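Local atomic coordinates of orotate phosphoribosyltransferase (PDB entry 2YZK), a protein that probably catalyses the magnesium-dependent transfer of a ribosyl phosphate group from 5-phosphoribose 1-diphosphate to orotate, forming orotidine monophosphate in pyrimidine biosynthesis. Residues A[56-70]-A[76-89]. Sequence-based numbering, arbitrary orientation.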
loop_
_atom_site.group_PDB
_atom_site.type_symbol
_atom_site.label_atom_id
_atom_site.label_comp_id
_atom_site.label_asym_id
_atom_site.label_seq_id
_atom_site.Cartn_x
_atom_site.Cartn_y
_atom_site.Cartn_z
ATOM N N LEU A 56 6.566 -16.577 -7.564
ATOM C CA LEU A 56 6.778 -15.373 -6.776
ATOM C C LEU A 56 8.260 -15.227 -6.428
ATOM O O LEU A 56 8.837 -14.147 -6.573
ATOM C CB LEU A 56 5.929 -15.430 -5.501
ATOM C CG LEU A 56 6.081 -14.274 -4.509
ATOM C CD1 LEU A 56 5.673 -12.972 -5.179
ATOM C CD2 LEU A 56 5.220 -14.539 -3.280
ATOM N N ALA A 57 8.877 -16.328 -6.005
ATOM C CA ALA A 57 10.282 -16.324 -5.617
ATOM C C ALA A 57 11.249 -15.921 -6.722
ATOM O O ALA A 57 12.307 -15.360 -6.441
ATOM C CB ALA A 57 10.670 -17.696 -5.060
ATOM N N ARG A 58 10.899 -16.196 -7.974
ATOM C CA ARG A 58 11.788 -15.856 -9.082
ATOM C C ARG A 58 11.350 -14.600 -9.833
ATOM O O ARG A 58 12.041 -14.146 -10.745
ATOM C CB ARG A 58 11.873 -17.019 -10.074
ATOM C CG ARG A 58 12.134 -18.383 -9.452
ATOM C CD ARG A 58 13.477 -18.475 -8.745
ATOM N NE ARG A 58 13.310 -18.662 -7.306
ATOM C CZ ARG A 58 14.150 -19.347 -6.534
ATOM N NH1 ARG A 58 15.226 -19.921 -7.057
ATOM N NH2 ARG A 58 13.911 -19.458 -5.234
ATOM N N SER A 59 10.209 -14.039 -9.448
ATOM C CA SER A 59 9.687 -12.843 -10.107
ATOM C C SER A 59 10.679 -11.689 -10.064
ATOM O O SER A 59 11.405 -11.525 -9.086
ATOM C CB SER A 59 8.375 -12.402 -9.444
ATOM O OG SER A 59 8.588 -11.995 -8.101
ATOM N N SER A 60 10.710 -10.883 -11.121
ATOM C CA SER A 60 11.619 -9.742 -11.140
ATOM C C SER A 60 11.032 -8.626 -10.278
ATOM O O SER A 60 11.747 -7.720 -9.847
ATOM C CB SER A 60 11.841 -9.241 -12.569
ATOM O OG SER A 60 10.724 -8.523 -13.045
ATOM N N ALA A 61 9.729 -8.701 -10.021
ATOM C CA ALA A 61 9.054 -7.703 -9.200
ATOM C C ALA A 61 7.691 -8.195 -8.728
ATOM O O ALA A 61 7.094 -9.072 -9.343
ATOM C CB ALA A 61 8.886 -6.409 -9.981
ATOM N N VAL A 62 7.221 -7.635 -7.619
ATOM C CA VAL A 62 5.909 -7.978 -7.090
ATOM C C VAL A 62 5.041 -6.766 -7.418
ATOM O O VAL A 62 5.431 -5.635 -7.143
ATOM C CB VAL A 62 5.933 -8.162 -5.560
ATOM C CG1 VAL A 62 4.558 -8.598 -5.082
ATOM C CG2 VAL A 62 6.981 -9.194 -5.162
ATOM N N ILE A 63 3.880 -6.995 -8.021
ATOM C CA ILE A 63 2.989 -5.895 -8.383
ATOM C C ILE A 63 1.690 -5.973 -7.594
ATOM O O ILE A 63 1.016 -7.008 -7.590
ATOM C CB ILE A 63 2.631 -5.924 -9.884
ATOM C CG1 ILE A 63 3.909 -5.934 -10.729
ATOM C CG2 ILE A 63 1.765 -4.712 -10.236
ATOM C CD1 ILE A 63 4.874 -4.726 -10.584
ATOM N N GLY A 64 1.333 -4.877 -6.934
ATOM C CA GLY A 64 0.097 -4.871 -6.172
ATOM C C GLY A 64 -1.050 -4.217 -6.922
ATOM O O GLY A 64 -0.832 -3.309 -7.717
ATOM N N VAL A 65 -2.268 -4.703 -6.701
ATOM C CA VAL A 65 -3.453 -4.111 -7.320
ATOM C C VAL A 65 -3.887 -3.068 -6.284
ATOM O O VAL A 65 -4.392 -3.413 -5.214
ATOM C CB VAL A 65 -4.580 -5.151 -7.535
ATOM C CG1 VAL A 65 -5.798 -4.480 -8.159
ATOM C CG2 VAL A 65 -4.080 -6.275 -8.428
ATOM N N ALA A 66 -3.399 -1.830 -6.511
ATOM C CA ALA A 66 -3.983 -0.847 -5.594
ATOM C C ALA A 66 -5.474 -0.767 -5.379
ATOM O O ALA A 66 -6.263 -0.565 -6.304
ATOM C CB ALA A 66 -3.484 0.526 -5.935
ATOM N N THR A 67 -5.851 -0.842 -4.080
ATOM C CA THR A 67 -5.307 -0.349 -2.837
ATOM C C THR A 67 -5.092 -1.486 -1.854
ATOM O O THR A 67 -4.049 -1.551 -1.227
ATOM C CB THR A 67 -6.185 0.744 -2.199
ATOM O OG1 THR A 67 -6.472 1.767 -3.163
ATOM C CG2 THR A 67 -5.438 1.377 -1.055
ATOM N N GLY A 68 -6.248 -2.154 -1.890
ATOM C CA GLY A 68 -6.470 -3.470 -1.316
ATOM C C GLY A 68 -5.256 -4.382 -1.276
ATOM O O GLY A 68 -4.851 -4.851 -0.210
ATOM N N GLY A 69 -4.662 -4.633 -2.435
ATOM C CA GLY A 69 -3.513 -5.518 -2.471
ATOM C C GLY A 69 -2.171 -4.837 -2.279
ATOM O O GLY A 69 -1.144 -5.510 -2.205
ATOM N N LEU A 70 -2.172 -3.512 -2.168
ATOM C CA LEU A 70 -0.916 -2.780 -2.032
ATOM C C LEU A 70 -0.089 -3.077 -0.778
ATOM O O LEU A 70 1.109 -3.316 -0.878
ATOM C CB LEU A 70 -1.168 -1.271 -2.164
ATOM C CG LEU A 70 0.069 -0.384 -2.331
ATOM C CD1 LEU A 70 1.022 -0.962 -3.371
ATOM C CD2 LEU A 70 -0.374 1.015 -2.721
ATOM N N LEU A 76 5.416 -8.219 0.821
ATOM C CA LEU A 76 6.024 -9.362 0.142
ATOM C C LEU A 76 7.317 -8.944 -0.553
ATOM O O LEU A 76 8.313 -9.669 -0.526
ATOM C CB LEU A 76 5.067 -9.952 -0.896
ATOM C CG LEU A 76 3.862 -10.715 -0.352
ATOM C CD1 LEU A 76 2.905 -11.035 -1.500
ATOM C CD2 LEU A 76 4.331 -11.997 0.346
ATOM N N ALA A 77 7.297 -7.774 -1.181
ATOM C CA ALA A 77 8.479 -7.273 -1.872
ATOM C C ALA A 77 9.628 -7.066 -0.885
ATOM O O ALA A 77 10.772 -7.411 -1.180
ATOM C CB ALA A 77 8.149 -5.965 -2.601
ATOM N N LEU A 78 9.327 -6.515 0.289
ATOM C CA LEU A 78 10.362 -6.296 1.297
ATOM C C LEU A 78 10.910 -7.632 1.811
ATOM O O LEU A 78 12.123 -7.796 1.977
ATOM C CB LEU A 78 9.805 -5.475 2.471
ATOM C CG LEU A 78 10.793 -5.098 3.588
ATOM C CD1 LEU A 78 11.960 -4.301 3.012
ATOM C CD2 LEU A 78 10.074 -4.288 4.656
ATOM N N ARG A 79 10.016 -8.587 2.059
ATOM C CA ARG A 79 10.433 -9.900 2.550
ATOM C C ARG A 79 11.344 -10.585 1.537
ATOM O O ARG A 79 12.288 -11.281 1.907
ATOM C CB ARG A 79 9.212 -10.794 2.819
ATOM C CG ARG A 79 8.394 -10.433 4.063
ATOM C CD ARG A 79 9.131 -10.798 5.349
ATOM N NE ARG A 79 9.336 -12.239 5.463
ATOM C CZ ARG A 79 8.381 -13.115 5.765
ATOM N NH1 ARG A 79 7.143 -12.702 5.995
ATOM N NH2 ARG A 79 8.660 -14.411 5.819
ATOM N N LEU A 80 11.063 -10.380 0.258
ATOM C CA LEU A 80 11.844 -11.008 -0.803
ATOM C C LEU A 80 12.963 -10.124 -1.345
ATOM O O LEU A 80 13.691 -10.528 -2.255
ATOM C CB LEU A 80 10.907 -11.422 -1.947
ATOM C CG LEU A 80 9.808 -12.421 -1.562
ATOM C CD1 LEU A 80 8.819 -12.587 -2.710
ATOM C CD2 LEU A 80 10.444 -13.747 -1.196
ATOM N N SER A 81 13.110 -8.929 -0.781
ATOM C CA SER A 81 14.134 -7.991 -1.232
ATOM C C SER A 81 13.991 -7.779 -2.735
ATOM O O SER A 81 14.978 -7.735 -3.467
ATOM C CB SER A 81 15.537 -8.531 -0.919
ATOM O OG SER A 81 15.711 -8.711 0.475
ATOM N N LYS A 82 12.746 -7.648 -3.185
ATOM C CA LYS A 82 12.447 -7.453 -4.598
ATOM C C LYS A 82 11.797 -6.108 -4.886
ATOM O O LYS A 82 11.246 -5.470 -3.994
ATOM C CB LYS A 82 11.497 -8.545 -5.092
ATOM C CG LYS A 82 12.117 -9.913 -5.225
ATOM C CD LYS A 82 11.062 -10.932 -5.629
ATOM C CE LYS A 82 11.662 -12.316 -5.828
ATOM N NZ LYS A 82 12.635 -12.347 -6.946
ATOM N N PRO A 83 11.870 -5.662 -6.150
ATOM C CA PRO A 83 11.283 -4.398 -6.593
ATOM C C PRO A 83 9.766 -4.467 -6.419
ATOM O O PRO A 83 9.170 -5.545 -6.506
ATOM C CB PRO A 83 11.662 -4.339 -8.071
ATOM C CG PRO A 83 12.939 -5.090 -8.131
ATOM C CD PRO A 83 12.695 -6.261 -7.217
ATOM N N LEU A 84 9.147 -3.318 -6.162
ATOM C CA LEU A 84 7.704 -3.255 -6.009
ATOM C C LEU A 84 7.127 -2.327 -7.064
ATOM O O LEU A 84 7.763 -1.361 -7.484
ATOM C CB LEU A 84 7.316 -2.725 -4.619
ATOM C CG LEU A 84 5.832 -2.375 -4.449
ATOM C CD1 LEU A 84 4.987 -3.658 -4.432
ATOM C CD2 LEU A 84 5.635 -1.584 -3.153
ATOM N N GLY A 85 5.919 -2.645 -7.501
ATOM C CA GLY A 85 5.228 -1.811 -8.461
ATOM C C GLY A 85 3.759 -1.991 -8.148
ATOM O O GLY A 85 3.392 -2.896 -7.392
ATOM N N TYR A 86 2.910 -1.127 -8.690
ATOM C CA TYR A 86 1.481 -1.268 -8.459
ATOM C C TYR A 86 0.670 -0.491 -9.462
ATOM O O TYR A 86 1.146 0.477 -10.068
ATOM C CB TYR A 86 1.099 -0.874 -7.022
ATOM C CG TYR A 86 1.337 0.567 -6.623
ATOM C CD1 TYR A 86 0.343 1.531 -6.788
ATOM C CD2 TYR A 86 2.526 0.948 -5.999
ATOM C CE1 TYR A 86 0.523 2.837 -6.327
ATOM C CE2 TYR A 86 2.716 2.249 -5.539
ATOM C CZ TYR A 86 1.710 3.186 -5.702
ATOM O OH TYR A 86 1.879 4.462 -5.215
ATOM N N VAL A 87 -0.560 -0.944 -9.651
ATOM C CA VAL A 87 -1.469 -0.315 -10.589
ATOM C C VAL A 87 -2.743 0.054 -9.858
ATOM O O VAL A 87 -3.318 -0.768 -9.147
ATOM C CB VAL A 87 -1.793 -1.276 -11.752
ATOM C CG1 VAL A 87 -2.832 -0.653 -12.682
ATOM C CG2 VAL A 87 -0.526 -1.589 -12.515
ATOM N N ARG A 88 -3.176 1.296 -10.033
ATOM C CA ARG A 88 -4.387 1.764 -9.384
ATOM C C ARG A 88 -5.492 2.032 -10.390
ATOM O O ARG A 88 -5.226 2.430 -11.524
ATOM C CB ARG A 88 -4.114 3.049 -8.597
ATOM C CG ARG A 88 -3.847 4.260 -9.466
ATOM C CD ARG A 88 -4.092 5.554 -8.705
ATOM N NE ARG A 88 -3.065 5.833 -7.706
ATOM C CZ ARG A 88 -3.141 6.827 -6.823
ATOM N NH1 ARG A 88 -4.197 7.630 -6.810
ATOM N NH2 ARG A 88 -2.158 7.029 -5.960
ATOM N N PRO A 89 -6.751 1.795 -9.993
ATOM C CA PRO A 89 -7.877 2.042 -10.897
ATOM C C PRO A 89 -8.108 3.555 -10.931
ATOM O O PRO A 89 -8.497 4.149 -9.929
ATOM C CB PRO A 89 -9.023 1.284 -10.230
ATOM C CG PRO A 89 -8.692 1.405 -8.768
ATOM C CD PRO A 89 -7.201 1.146 -8.747
#
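One face of the Tyr-86 ring carries Leu-70, whose methyl CD2 sits 4.0 Å from the ring centroid in a CH-pi contact, while Ala-66 CB approaches CD1 obliquely. A chi1 of 63° sets Tyr-86 CG between backbone N and carbonyl carbon, swinging the ring over the leucine that opens helix 70-80. Strands 61-65 and 84-87 run parallel: Val-62 N bonds Pro-83 O, Gly-85 N Val-62 O, Gly-64 N Gly-85 O and Val-87 N Gly-64 O. Glycine suits position 85 because Ile-63 CD1, 3.6 Å from its CA, would clash with a side chain. Branched Val-62 packs CG2 on Ala-77 CA (4.1 Å) and CG1 on Leu-76 CB. The long aliphatic chain of Lys-82 passes Ser-59 OG, and its chi4 bend (-64°) turns NZ onto Ser-59 O at 2.6 Å, with a weak bond to Ala-57 O. A methionine in its place would probably leave both carbonyls without this donor. Alongside, branched Leu-56 and Leu-80 cross at about a right angle. In this beta-alpha-beta unit, backbone bonds set register, apolar contacts seat the helix and one ammonium ties Lys-82 to the helix 38-58 terminus and Ser-59, consistent with holding Arg-88, predicted to bind 5-phosphoribose 1-diphosphate, just past the strand.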